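Local coordinates for acetyl-CoA hydrolase/transferase family protein (Porphyromonas gingivalis, PDB 2NVV), which probably transfers coenzyme A between acetyl-CoA and a carboxylate acceptor, or hydrolyses acetyl-CoA, and carries bound zinc, at residues A353-I358 against M408-D413; V21-F26 against I55-G60; D251-Q256 against G346-N351; G427-R432 against D445-P450; Y335-E340 against G380-N385. One frame throughout, in Å; residues are numbered along the deposited sequence.

Four of the five contacts are buried; interaction 4 is the partly exposed one. Interaction 2 lies in the parallel sheet of the N-terminal half, about 29 Å centre to centre from both interaction 1 and interaction 3. Interactions 3 and 4 reach the first and last strands of one mixed sheet, yet the former is a parallel strand pair with an amide bridge and the latter van der Waals contact at a helix end, with no hydrogen bond between its segments. Interaction 5 packs on interaction 3 through Phe382, and both approach the predicted active-site glutamate. In interaction 1, carboxylates grip the backbone of a loop that supplies zinc ligands at the subunit interface; interaction 5 also touches the second subunit.

Interaction 1 of 5, residues A353-I358 against M408-D413; sequences ALEADI and MVAHHD. With ZN (zinc ion), chain H.
Glu355 and Asp357 reach from one side of the short strand 355-357 to hold the loop 408-413 by its backbone. Ala410 N donates to Glu355 OE2 at 2.9 Å, approaching from above the carboxylate plane, and the same oxygen takes a second bond from Asn363. Asp357, two residues after Glu355, accepts from Val409 N at 3.2 Å through the anti lone pair of OD2. The Asp357 carboxylate, with CG between the backbone N and the carbonyl carbon (chi1 62°), is gripped at its other oxygen by Phe359 N and Asn361. Val409 fills the tight part between the two acids: its CG1 lies 3.7 Å from Ala356 C and 3.8 Å from Glu355 CG, while CG2 sits over the centre of one face of the His412 ring. Beyond Ala410 contact with the strand thins, and the water there is the pair bound to zinc in a buried site. His411 NE2 binds the metal at 2.3 Å and Asp413 OD1 binds it at 2.5 Å. Glu416 and His417 of the second subunit complete the set of six ligands, an arrangement typical of a zinc site shared across a dimer interface.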
# COMPACT_ATOMS: atom_id res chain seq x y z
N ALA A 353 3.55 1.15 -16.42
CA ALA A 353 3.67 -0.25 -16.06
C ALA A 353 4.61 -0.94 -17.03
O ALA A 353 4.50 -0.72 -18.23
CB ALA A 353 2.30 -0.91 -16.12
N LEU A 354 5.56 -1.73 -16.52
CA LEU A 354 6.48 -2.45 -17.41
C LEU A 354 5.61 -3.48 -18.09
O LEU A 354 5.72 -3.72 -19.29
CB LEU A 354 7.57 -3.19 -16.64
CG LEU A 354 8.65 -2.37 -15.96
CD1 LEU A 354 9.84 -3.28 -15.65
CD2 LEU A 354 9.08 -1.21 -16.86
N GLU A 355 4.75 -4.07 -17.28
CA GLU A 355 3.80 -5.06 -17.74
C GLU A 355 2.63 -5.12 -16.75
O GLU A 355 2.73 -4.66 -15.62
CB GLU A 355 4.48 -6.42 -17.86
CG GLU A 355 4.65 -7.18 -16.56
CD GLU A 355 5.35 -8.51 -16.78
OE1 GLU A 355 5.39 -8.98 -17.93
OE2 GLU A 355 5.86 -9.08 -15.79
N ALA A 356 1.51 -5.68 -17.20
CA ALA A 356 0.33 -5.82 -16.36
C ALA A 356 -0.33 -7.14 -16.72
O ALA A 356 -0.12 -7.65 -17.82
CB ALA A 356 -0.64 -4.67 -16.64
N ASP A 357 -1.09 -7.72 -15.80
CA ASP A 357 -1.78 -8.96 -16.13
C ASP A 357 -3.28 -8.72 -16.15
O ASP A 357 -3.77 -7.69 -15.69
CB ASP A 357 -1.41 -10.11 -15.17
CG ASP A 357 -1.80 -9.85 -13.73
OD1 ASP A 357 -2.89 -9.29 -13.49
OD2 ASP A 357 -1.01 -10.22 -12.84
N ILE A 358 -4.00 -9.68 -16.71
CA ILE A 358 -5.45 -9.59 -16.86
C ILE A 358 -6.27 -9.44 -15.58
O ILE A 358 -7.48 -9.26 -15.63
CB ILE A 358 -5.98 -10.80 -17.68
CG1 ILE A 358 -5.44 -12.11 -17.10
CG2 ILE A 358 -5.53 -10.66 -19.15
CD1 ILE A 358 -5.90 -13.37 -17.84
N MSE A 408 -0.02 -13.59 -15.90
CA MSE A 408 0.41 -13.21 -14.56
C MSE A 408 1.71 -12.42 -14.67
O MSE A 408 2.57 -12.79 -15.46
CB MSE A 408 0.66 -14.45 -13.70
CG MSE A 408 0.91 -14.12 -12.23
SE MSE A 408 1.60 -15.61 -11.17
CE MSE A 408 -0.05 -16.50 -10.67
N VAL A 409 1.83 -11.34 -13.91
CA VAL A 409 3.05 -10.53 -13.95
C VAL A 409 4.20 -11.30 -13.29
O VAL A 409 4.03 -11.88 -12.22
CB VAL A 409 2.87 -9.14 -13.25
CG1 VAL A 409 1.97 -8.24 -14.07
CG2 VAL A 409 2.31 -9.31 -11.87
N ALA A 410 5.36 -11.29 -13.94
CA ALA A 410 6.55 -11.98 -13.44
C ALA A 410 7.07 -11.38 -12.14
O ALA A 410 7.95 -11.94 -11.49
CB ALA A 410 7.64 -11.96 -14.50
N HIS A 411 6.53 -10.22 -11.77
CA HIS A 411 6.92 -9.54 -10.55
C HIS A 411 5.79 -8.61 -10.14
O HIS A 411 5.39 -7.75 -10.93
CB HIS A 411 8.19 -8.71 -10.76
CG HIS A 411 8.71 -8.08 -9.51
ND1 HIS A 411 9.35 -8.80 -8.53
CD2 HIS A 411 8.65 -6.81 -9.06
CE1 HIS A 411 9.66 -8.00 -7.53
NE2 HIS A 411 9.25 -6.78 -7.83
N HIS A 412 5.28 -8.77 -8.93
CA HIS A 412 4.19 -7.93 -8.45
C HIS A 412 4.64 -6.72 -7.64
O HIS A 412 5.24 -6.86 -6.58
CB HIS A 412 3.22 -8.76 -7.60
CG HIS A 412 2.52 -9.85 -8.35
ND1 HIS A 412 1.14 -9.92 -8.46
CD2 HIS A 412 3.00 -10.93 -9.01
CE1 HIS A 412 0.81 -10.99 -9.16
NE2 HIS A 412 1.91 -11.62 -9.51
N ASP A 413 4.32 -5.54 -8.14
CA ASP A 413 4.63 -4.29 -7.45
C ASP A 413 3.35 -3.65 -6.94
O ASP A 413 3.34 -3.02 -5.87
CB ASP A 413 5.38 -3.34 -8.37
CG ASP A 413 6.83 -3.71 -8.53
OD1 ASP A 413 7.48 -3.96 -7.49
OD2 ASP A 413 7.34 -3.76 -9.67
ZN ZN H . 9.13 -5.20 -6.12
O HOH W 1 7.33 -5.84 -5.06
O HOH W 2 10.92 -4.21 -7.34

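Interaction 2 of 5, residues V21-F26 against I55-G60; sequences VGFSGF and IGMFTG
Val21 and Phe23 are tied to strand 55-58 by three backbone hydrogen bonds that follow the parallel register. Val21 N donates to Gly56 O at 2.7 Å, Phe58 N to Val21 O at 2.9 Å, and Phe23 N to Phe58 O, also at 2.9 Å. The two strands are the ends of a beta-alpha-beta crossover whose helix is 35-47, and they lie side by side inside the parallel sheet of the N-terminal domain, in keeping with its Rossmann-like family. Val21 pairs with Met57 and Gly22 with Phe58, and weaker CA-H...O contacts supplement the bonds: Gly22 CA is 3.1 Å from Phe58 O. Strand 122-127 takes up the other edge of strand 20-23, so this pairing belongs to the interior of the sheet.

Outward from the backbone, the side chains of Val21, Phe23 and Met57 form an apolar layer; helix 65-73 covers Phe23 and Met57 through Leu67, and Met57 also through Leu71. Val21 CG2 meets Ile55 CD1, the latter carried on a CG1 set between the backbone N and the carbonyl carbon (chi1 58°). The ring of Phe23 has Val21 CG1 over one face and Ile55 CD1 at its edge. Selenomethionine Met57 bends at its last torsion (chi3 64°), bringing its methyl CE close to Phe23 CE1. Past the strand ends the backbone bonding stops, but the chains stay close, and the Phe26 ring lies against Gly60, not far from the predicted catalytic Glu284. Where the bonded register gives out, the methyl CG2 of Thr59 rests 3.6 Å from Phe23 CD1.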
# COMPACT_ATOMS: atom_id res chain seq x y z
N VAL A 21 26.93 7.02 3.42
CA VAL A 21 26.78 8.38 2.93
C VAL A 21 25.40 8.67 2.37
O VAL A 21 24.83 7.87 1.62
CB VAL A 21 27.84 8.70 1.84
CG1 VAL A 21 27.83 10.18 1.53
CG2 VAL A 21 29.22 8.25 2.31
N GLY A 22 24.86 9.82 2.76
CA GLY A 22 23.56 10.23 2.27
C GLY A 22 23.80 11.40 1.33
O GLY A 22 24.60 12.28 1.64
N PHE A 23 23.13 11.39 0.18
CA PHE A 23 23.29 12.46 -0.79
C PHE A 23 22.01 13.27 -0.95
O PHE A 23 20.91 12.75 -0.83
CB PHE A 23 23.71 11.87 -2.14
CG PHE A 23 24.85 10.89 -2.05
CD1 PHE A 23 24.61 9.56 -1.68
CD2 PHE A 23 26.15 11.27 -2.34
CE1 PHE A 23 25.65 8.64 -1.62
CE2 PHE A 23 27.19 10.35 -2.27
CZ PHE A 23 26.94 9.03 -1.91
N SER A 24 22.15 14.56 -1.22
CA SER A 24 21.01 15.45 -1.39
C SER A 24 20.39 15.29 -2.78
O SER A 24 20.91 14.55 -3.62
CB SER A 24 21.44 16.90 -1.21
OG SER A 24 22.31 17.31 -2.26
N GLY A 25 19.28 15.98 -3.01
CA GLY A 25 18.63 15.93 -4.30
C GLY A 25 17.62 14.82 -4.54
O GLY A 25 17.44 13.93 -3.72
N PHE A 26 16.93 14.91 -5.67
CA PHE A 26 15.94 13.92 -6.08
C PHE A 26 16.08 13.90 -7.59
O PHE A 26 15.75 14.88 -8.26
CB PHE A 26 14.55 14.38 -5.68
CG PHE A 26 13.51 13.31 -5.75
CD1 PHE A 26 13.49 12.29 -4.81
CD2 PHE A 26 12.55 13.33 -6.76
CE1 PHE A 26 12.51 11.30 -4.87
CE2 PHE A 26 11.57 12.35 -6.83
CZ PHE A 26 11.54 11.33 -5.89
N ILE A 55 31.14 2.21 0.30
CA ILE A 55 30.31 3.00 1.19
C ILE A 55 28.84 2.64 1.04
O ILE A 55 28.42 2.14 -0.01
CB ILE A 55 30.45 4.50 0.89
CG1 ILE A 55 30.06 4.75 -0.58
CG2 ILE A 55 31.87 4.98 1.18
CD1 ILE A 55 29.98 6.23 -0.98
N GLY A 56 28.07 2.89 2.09
CA GLY A 56 26.65 2.62 2.05
C GLY A 56 26.06 3.87 1.44
O GLY A 56 26.55 4.95 1.73
N MSE A 57 25.03 3.75 0.63
CA MSE A 57 24.45 4.92 -0.01
C MSE A 57 22.96 5.10 0.19
O MSE A 57 22.16 4.23 -0.15
CB MSE A 57 24.73 4.87 -1.51
CG MSE A 57 26.20 4.84 -1.86
SE MSE A 57 26.49 4.57 -3.76
CE MSE A 57 25.70 6.22 -4.40
N PHE A 58 22.58 6.25 0.73
CA PHE A 58 21.18 6.61 0.94
C PHE A 58 20.98 7.86 0.08
O PHE A 58 21.71 8.84 0.23
CB PHE A 58 20.90 7.03 2.40
CG PHE A 58 21.14 5.95 3.43
CD1 PHE A 58 22.19 6.05 4.34
CD2 PHE A 58 20.27 4.86 3.53
CE1 PHE A 58 22.37 5.10 5.34
CE2 PHE A 58 20.44 3.90 4.52
CZ PHE A 58 21.49 4.01 5.44
N THR A 59 20.00 7.82 -0.83
CA THR A 59 19.71 8.96 -1.69
C THR A 59 18.20 9.24 -1.68
O THR A 59 17.44 8.52 -1.04
CB THR A 59 20.14 8.70 -3.15
OG1 THR A 59 19.32 7.65 -3.70
CG2 THR A 59 21.58 8.28 -3.21
N GLY A 60 17.78 10.29 -2.37
CA GLY A 60 16.36 10.59 -2.44
C GLY A 60 15.78 9.62 -3.44
O GLY A 60 14.92 8.80 -3.11

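Interaction 3 of 5, residues D251-Q256 against G346-N351; sequences DFLPLQ and GVITIN
Gln256 and Asn351 turn their amides nearly parallel, the planes 24° apart. Asn351 ND2 donates to Gln256 OE1 at 3.1 Å, arriving in the carbonyl plane on a lone pair, although OE1 is tilted from the Asn351 amide plane; the return bond from Gln256 NE2 to Asn351 OD1 is weak at 3.5 Å. Gln256 reaches its partner with CG anti to the backbone N (chi1 178°) and a bend at chi2 of -84°, which also brings OE1 beside Thr349 CB. The aromatic Phe382 packs against the aliphatic part of this chain. At the far end the ring of Phe252 meets the methyl CD1 of Ile348, the two side chains at about a right angle.

Between these ends runs a parallel strand pair at one side of a mixed sheet, and the turn just after strand 255-257 carries the glycines of a possible Rossmann-type motif predicted to bind CoA. Ile348 N donates to Pro254 O at 2.8 Å, Gln256 N to Ile348 O at 3.0 Å, and Ile350 N to Gln256 O at 2.8 Å. Leu255 and Ile348 point the same way from the sheet, with Leu255 CD2 3.6 Å from Ile348 CB. Gly346, with positive phi, ends helix 339-345 in a Schellman motif and turns its carbonyl oxygen toward Leu253.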
# COMPACT_ATOMS: atom_id res chain seq x y z
N ASP A 251 -14.40 20.58 -10.20
CA ASP A 251 -13.22 21.44 -10.24
C ASP A 251 -11.92 20.64 -10.36
O ASP A 251 -10.84 21.21 -10.26
CB ASP A 251 -13.14 22.30 -8.98
CG ASP A 251 -14.31 23.26 -8.85
OD1 ASP A 251 -14.60 23.97 -9.83
OD2 ASP A 251 -14.92 23.30 -7.76
N PHE A 252 -12.04 19.34 -10.58
CA PHE A 252 -10.89 18.45 -10.72
C PHE A 252 -10.16 18.25 -9.39
O PHE A 252 -10.62 18.70 -8.33
CB PHE A 252 -9.92 19.01 -11.77
CG PHE A 252 -9.16 17.96 -12.53
CD1 PHE A 252 -7.93 18.25 -13.10
CD2 PHE A 252 -9.69 16.69 -12.71
CE1 PHE A 252 -7.25 17.29 -13.84
CE2 PHE A 252 -9.01 15.72 -13.45
CZ PHE A 252 -7.79 16.03 -14.01
N LEU A 253 -9.00 17.59 -9.44
CA LEU A 253 -8.20 17.29 -8.25
C LEU A 253 -6.71 17.39 -8.57
O LEU A 253 -6.33 17.57 -9.73
CB LEU A 253 -8.53 15.87 -7.79
CG LEU A 253 -9.46 15.60 -6.60
CD1 LEU A 253 -10.44 16.72 -6.42
CD2 LEU A 253 -10.18 14.29 -6.83
N PRO A 254 -5.83 17.31 -7.55
CA PRO A 254 -4.39 17.39 -7.79
C PRO A 254 -3.95 16.19 -8.60
O PRO A 254 -4.53 15.11 -8.46
CB PRO A 254 -3.80 17.37 -6.38
CG PRO A 254 -4.87 17.96 -5.55
CD PRO A 254 -6.11 17.31 -6.10
N LEU A 255 -2.93 16.37 -9.43
CA LEU A 255 -2.42 15.27 -10.24
C LEU A 255 -0.99 14.87 -9.93
O LEU A 255 -0.22 15.65 -9.39
CB LEU A 255 -2.50 15.58 -11.73
CG LEU A 255 -3.85 15.78 -12.42
CD1 LEU A 255 -3.57 16.09 -13.88
CD2 LEU A 255 -4.72 14.55 -12.31
N GLN A 256 -0.66 13.64 -10.28
CA GLN A 256 0.67 13.10 -10.11
C GLN A 256 0.91 12.20 -11.31
O GLN A 256 0.04 11.40 -11.68
CB GLN A 256 0.78 12.30 -8.82
CG GLN A 256 2.14 11.66 -8.59
CD GLN A 256 2.29 10.33 -9.29
OE1 GLN A 256 1.39 9.49 -9.26
NE2 GLN A 256 3.43 10.12 -9.93
N GLY A 346 -6.89 13.90 -2.30
CA GLY A 346 -7.55 13.18 -3.37
C GLY A 346 -6.74 13.27 -4.66
O GLY A 346 -7.29 13.47 -5.75
N VAL A 347 -5.43 13.12 -4.52
CA VAL A 347 -4.53 13.18 -5.65
C VAL A 347 -4.83 12.08 -6.64
O VAL A 347 -4.93 10.91 -6.27
CB VAL A 347 -3.07 13.04 -5.21
CG1 VAL A 347 -2.14 13.18 -6.39
CG2 VAL A 347 -2.74 14.08 -4.17
N ILE A 348 -4.99 12.45 -7.92
CA ILE A 348 -5.23 11.47 -8.96
C ILE A 348 -3.84 11.09 -9.46
O ILE A 348 -3.08 11.95 -9.88
CB ILE A 348 -6.08 12.07 -10.11
CG1 ILE A 348 -7.50 12.34 -9.59
CG2 ILE A 348 -6.10 11.12 -11.32
CD1 ILE A 348 -8.37 13.09 -10.53
N THR A 349 -3.52 9.80 -9.41
CA THR A 349 -2.21 9.32 -9.81
C THR A 349 -2.19 8.57 -11.13
O THR A 349 -3.06 7.74 -11.39
CB THR A 349 -1.59 8.42 -8.70
OG1 THR A 349 -2.37 7.24 -8.55
CG2 THR A 349 -1.55 9.14 -7.37
N ILE A 350 -1.18 8.86 -11.95
CA ILE A 350 -1.00 8.24 -13.25
C ILE A 350 0.45 7.78 -13.36
O ILE A 350 1.37 8.59 -13.41
CB ILE A 350 -1.30 9.25 -14.38
CG1 ILE A 350 -2.57 10.04 -14.04
CG2 ILE A 350 -1.48 8.52 -15.70
CD1 ILE A 350 -2.63 11.38 -14.71
N ASN A 351 0.64 6.47 -13.41
CA ASN A 351 1.97 5.88 -13.47
C ASN A 351 2.08 4.86 -14.59
O ASN A 351 1.07 4.41 -15.11
CB ASN A 351 2.28 5.24 -12.13
CG ASN A 351 2.53 6.26 -11.04
OD1 ASN A 351 3.63 6.79 -10.92
ND2 ASN A 351 1.50 6.57 -10.26

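Interaction 4 of 5, residues G427-R432 against D445-P450; sequences GVADLR and DKCVHP
Ala429 and Cys447 make the apolar part of this contact, methyl against sulfur, with Ala429 CB 3.5 Å from Cys447 SG. The sulfur stands anti to its own carbonyl carbon (chi1 -56°), which directs it at the strand, where it also lies 3.6 Å from Gly427 O. Lys446 contributes the foot of its chain: CB approaches Val428 O at 3.4 Å, with CG hardly farther off, while the rest of the chain bends away and its ammonium makes a long, weak ion pair with Glu442.

The polar atoms that come close in the backbone do not bond. Gly427 N lies 3.0 Å from Lys446 O, but the angle is too poor for a hydrogen bond. Because Gly427 has no CB, which would clash with Lys446 O, the carbonyl at the C-terminal end of helix 436-446 can lie close against it. Separately, its backbone conformation (phi 154°) is one reserved largely for glycine.

No salt bridge joins the two segments; the charged pair next to the contact is Arg432 with Asp430, within 427-432. Arg432 grips Asp430 side-on, NE to OD1 at 2.9 Å and NH1 to OD2 at 2.6 Å, both oxygens nearly in the guanidinium plane. Asp430 OD1 also accepts from Arg432 N, closing an Asx turn. Glu242 is a second acidic partner of the guanidinium, and Phe116 of the second subunit adds a cation-pi contact.

The join of helix end and antiparallel edge strand therefore rests on shape and close fit, without a directional bond between the segments, while hydrogen bonds and the salt bridge fix the Asx turn after the strand.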
# COMPACT_ATOMS: atom_id res chain seq x y z
N GLY A 427 -7.57 1.71 -25.49
CA GLY A 427 -8.74 2.10 -24.72
C GLY A 427 -8.46 2.05 -23.24
O GLY A 427 -7.32 1.83 -22.85
N VAL A 428 -9.49 2.25 -22.42
CA VAL A 428 -9.30 2.24 -20.98
C VAL A 428 -10.11 1.14 -20.29
O VAL A 428 -11.24 0.83 -20.69
CB VAL A 428 -9.69 3.60 -20.35
CG1 VAL A 428 -9.31 4.73 -21.29
CG2 VAL A 428 -11.16 3.65 -20.05
N ALA A 429 -9.53 0.54 -19.26
CA ALA A 429 -10.19 -0.52 -18.51
C ALA A 429 -10.40 -0.09 -17.07
O ALA A 429 -9.47 -0.09 -16.28
CB ALA A 429 -9.37 -1.81 -18.56
N ASP A 430 -11.63 0.30 -16.74
CA ASP A 430 -11.95 0.71 -15.39
C ASP A 430 -12.18 -0.58 -14.61
O ASP A 430 -13.14 -1.31 -14.86
CB ASP A 430 -13.22 1.56 -15.38
CG ASP A 430 -13.36 2.37 -14.11
OD1 ASP A 430 -12.95 1.87 -13.04
OD2 ASP A 430 -13.89 3.49 -14.19
N LEU A 431 -11.29 -0.84 -13.67
CA LEU A 431 -11.34 -2.07 -12.88
C LEU A 431 -12.23 -2.03 -11.64
O LEU A 431 -12.49 -3.07 -11.04
CB LEU A 431 -9.92 -2.45 -12.48
CG LEU A 431 -9.00 -3.15 -13.49
CD1 LEU A 431 -9.31 -2.72 -14.90
CD2 LEU A 431 -7.56 -2.88 -13.13
N ARG A 432 -12.69 -0.85 -11.27
CA ARG A 432 -13.52 -0.71 -10.07
C ARG A 432 -14.83 -1.47 -10.08
O ARG A 432 -15.55 -1.47 -11.07
CB ARG A 432 -13.77 0.78 -9.78
CG ARG A 432 -12.54 1.53 -9.29
CD ARG A 432 -12.75 3.02 -9.31
NE ARG A 432 -12.98 3.50 -10.67
CZ ARG A 432 -13.20 4.77 -10.99
NH1 ARG A 432 -13.40 5.09 -12.25
NH2 ARG A 432 -13.21 5.71 -10.06
N ASP A 445 -10.49 -6.73 -23.74
CA ASP A 445 -11.25 -6.02 -24.76
C ASP A 445 -10.85 -4.56 -24.99
O ASP A 445 -10.96 -4.06 -26.11
CB ASP A 445 -12.74 -6.07 -24.42
CG ASP A 445 -13.30 -7.48 -24.44
OD1 ASP A 445 -14.44 -7.66 -23.98
OD2 ASP A 445 -12.60 -8.41 -24.92
N LYS A 446 -10.39 -3.89 -23.94
CA LYS A 446 -10.05 -2.47 -24.04
C LYS A 446 -8.58 -2.08 -24.12
O LYS A 446 -8.24 -1.12 -24.80
CB LYS A 446 -10.68 -1.71 -22.87
CG LYS A 446 -12.19 -1.91 -22.69
CD LYS A 446 -12.98 -1.64 -23.98
CE LYS A 446 -14.28 -0.87 -23.68
NZ LYS A 446 -15.14 -1.50 -22.64
N CYS A 447 -7.71 -2.81 -23.43
CA CYS A 447 -6.29 -2.47 -23.39
C CYS A 447 -5.31 -3.36 -24.16
O CYS A 447 -4.35 -2.87 -24.75
CB CYS A 447 -5.84 -2.39 -21.93
SG CYS A 447 -6.80 -1.22 -20.93
N VAL A 448 -5.54 -4.66 -24.11
CA VAL A 448 -4.70 -5.63 -24.79
C VAL A 448 -4.66 -5.42 -26.31
O VAL A 448 -5.67 -5.05 -26.93
CB VAL A 448 -5.19 -7.06 -24.49
CG1 VAL A 448 -4.32 -8.10 -25.18
CG2 VAL A 448 -5.18 -7.30 -22.99
N HIS A 449 -3.51 -5.67 -26.91
CA HIS A 449 -3.34 -5.53 -28.35
C HIS A 449 -4.05 -6.70 -29.04
O HIS A 449 -3.93 -7.85 -28.60
CB HIS A 449 -1.85 -5.53 -28.70
CG HIS A 449 -1.56 -5.36 -30.15
ND1 HIS A 449 -1.99 -6.26 -31.10
CD2 HIS A 449 -0.87 -4.40 -30.82
CE1 HIS A 449 -1.57 -5.87 -32.30
NE2 HIS A 449 -0.89 -4.75 -32.15
N PRO A 450 -4.80 -6.43 -30.12
CA PRO A 450 -5.54 -7.46 -30.87
C PRO A 450 -4.81 -8.79 -31.03
O PRO A 450 -5.42 -9.85 -30.89
CB PRO A 450 -5.83 -6.77 -32.19
CG PRO A 450 -6.12 -5.36 -31.73
CD PRO A 450 -4.99 -5.10 -30.75

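Interaction 5 of 5, residues Y335-E340 against G380-N385; sequences YSNNPE and GDFTRN
Pro339 and Asn385 bring the two backbones nearest, CA to CA 5.9 Å, where the break between helices 333-336 and 339-345 lies against helix 379-385. Pro339 packs its ring on the side chain of Asn385. In the break itself Asn338 is the N-cap of the second helix, its OD1 accepting from Glu340 N at 2.8 Å. Asn337, one residue earlier, carries much of the contact. Its CG is anti to the carbonyl carbon (chi1 -63°), laying the amide by the outer end of the Phe382 ring, where Asn337 ND2 is 3.5 Å from Phe382 CE2; the two planes are 58° apart. The ring's tip also comes near the backbone, Phe382 CZ being 3.4 Å from Ser336 O. Asp381 presents its CB 3.3 Å from Asn337 O, and its carboxylate turns to Ser106 for a hydrogen bond.

The amide of Asn337 is held at both ends: Ser336 OG donates to Asn337 OD1 at 2.7 Å, and ND2 donates to Glu284. That fixes its rotation. Ser336 is thus a second-shell residue to Glu284, positioning the Asn337 amide that bonds it. Glu284 is the predicted residue that forms the glutamyl-CoA thioester, so the arrangement fits the wall of a coenzyme A transferase active site.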
# COMPACT_ATOMS: atom_id res chain seq x y z
N TYR A 335 7.24 14.28 2.31
CA TYR A 335 6.00 15.04 2.17
C TYR A 335 5.39 14.98 0.77
O TYR A 335 4.20 14.81 0.63
CB TYR A 335 6.21 16.49 2.56
CG TYR A 335 6.43 16.66 4.04
CD1 TYR A 335 7.70 16.50 4.61
CD2 TYR A 335 5.36 16.98 4.88
CE1 TYR A 335 7.88 16.64 5.98
CE2 TYR A 335 5.54 17.12 6.25
CZ TYR A 335 6.79 16.95 6.79
OH TYR A 335 6.95 17.11 8.15
N SER A 336 6.22 15.12 -0.26
CA SER A 336 5.72 15.08 -1.63
C SER A 336 5.03 13.74 -1.96
O SER A 336 4.12 13.70 -2.79
CB SER A 336 6.87 15.33 -2.62
OG SER A 336 7.79 14.25 -2.66
N ASN A 337 5.45 12.67 -1.30
CA ASN A 337 4.89 11.34 -1.53
C ASN A 337 4.12 10.80 -0.34
O ASN A 337 3.84 9.61 -0.27
CB ASN A 337 6.01 10.34 -1.84
CG ASN A 337 6.77 10.67 -3.10
OD1 ASN A 337 6.97 11.84 -3.43
ND2 ASN A 337 7.21 9.64 -3.80
N ASN A 338 3.76 11.67 0.59
CA ASN A 338 3.08 11.21 1.79
C ASN A 338 1.66 10.67 1.62
O ASN A 338 0.79 11.34 1.09
CB ASN A 338 3.09 12.31 2.85
CG ASN A 338 2.85 11.78 4.25
OD1 ASN A 338 1.72 11.43 4.60
ND2 ASN A 338 3.90 11.71 5.04
N PRO A 339 1.42 9.43 2.09
CA PRO A 339 0.11 8.78 2.01
C PRO A 339 -0.99 9.65 2.60
O PRO A 339 -2.07 9.79 2.03
CB PRO A 339 0.33 7.50 2.81
CG PRO A 339 1.78 7.16 2.50
CD PRO A 339 2.45 8.51 2.62
N GLU A 340 -0.71 10.25 3.75
CA GLU A 340 -1.66 11.14 4.43
C GLU A 340 -2.08 12.30 3.53
O GLU A 340 -3.28 12.57 3.37
CB GLU A 340 -1.02 11.69 5.72
CG GLU A 340 -1.91 12.61 6.54
CD GLU A 340 -1.22 13.14 7.80
OE1 GLU A 340 -0.54 12.36 8.49
OE2 GLU A 340 -1.38 14.34 8.10
N GLY A 380 4.03 3.23 -5.48
CA GLY A 380 3.25 2.60 -4.44
C GLY A 380 2.64 3.66 -3.52
O GLY A 380 1.45 3.59 -3.20
N ASP A 381 3.45 4.62 -3.07
CA ASP A 381 2.96 5.69 -2.20
C ASP A 381 1.73 6.36 -2.81
O ASP A 381 0.74 6.62 -2.12
CB ASP A 381 4.03 6.78 -1.99
CG ASP A 381 5.24 6.28 -1.21
OD1 ASP A 381 5.09 5.73 -0.11
OD2 ASP A 381 6.38 6.47 -1.70
N PHE A 382 1.80 6.63 -4.10
CA PHE A 382 0.72 7.27 -4.82
C PHE A 382 -0.45 6.34 -5.16
O PHE A 382 -1.56 6.51 -4.66
CB PHE A 382 1.28 7.91 -6.08
CG PHE A 382 2.09 9.15 -5.80
CD1 PHE A 382 1.46 10.34 -5.45
CD2 PHE A 382 3.47 9.12 -5.87
CE1 PHE A 382 2.20 11.47 -5.17
CE2 PHE A 382 4.22 10.26 -5.59
CZ PHE A 382 3.58 11.43 -5.24
N THR A 383 -0.20 5.36 -6.02
CA THR A 383 -1.22 4.40 -6.43
C THR A 383 -2.12 3.94 -5.29
O THR A 383 -3.35 4.04 -5.36
CB THR A 383 -0.60 3.13 -7.05
OG1 THR A 383 0.17 3.49 -8.20
CG2 THR A 383 -1.67 2.15 -7.44
N ARG A 384 -1.49 3.44 -4.23
CA ARG A 384 -2.21 2.94 -3.07
C ARG A 384 -3.18 3.92 -2.43
O ARG A 384 -4.29 3.53 -2.05
CB ARG A 384 -1.21 2.45 -2.01
CG ARG A 384 -1.86 2.05 -0.69
CD ARG A 384 -2.77 0.85 -0.85
NE ARG A 384 -2.02 -0.40 -0.82
CZ ARG A 384 -1.62 -1.01 0.30
NH1 ARG A 384 -0.93 -2.15 0.24
NH2 ARG A 384 -1.92 -0.49 1.48
N ASN A 385 -2.80 5.20 -2.35
CA ASN A 385 -3.66 6.19 -1.71
C ASN A 385 -4.38 7.22 -2.58
O ASN A 385 -5.10 8.07 -2.06
CB ASN A 385 -2.87 6.92 -0.64
CG ASN A 385 -2.19 5.97 0.33
OD1 ASN A 385 -0.97 5.74 0.26
ND2 ASN A 385 -2.97 5.39 1.23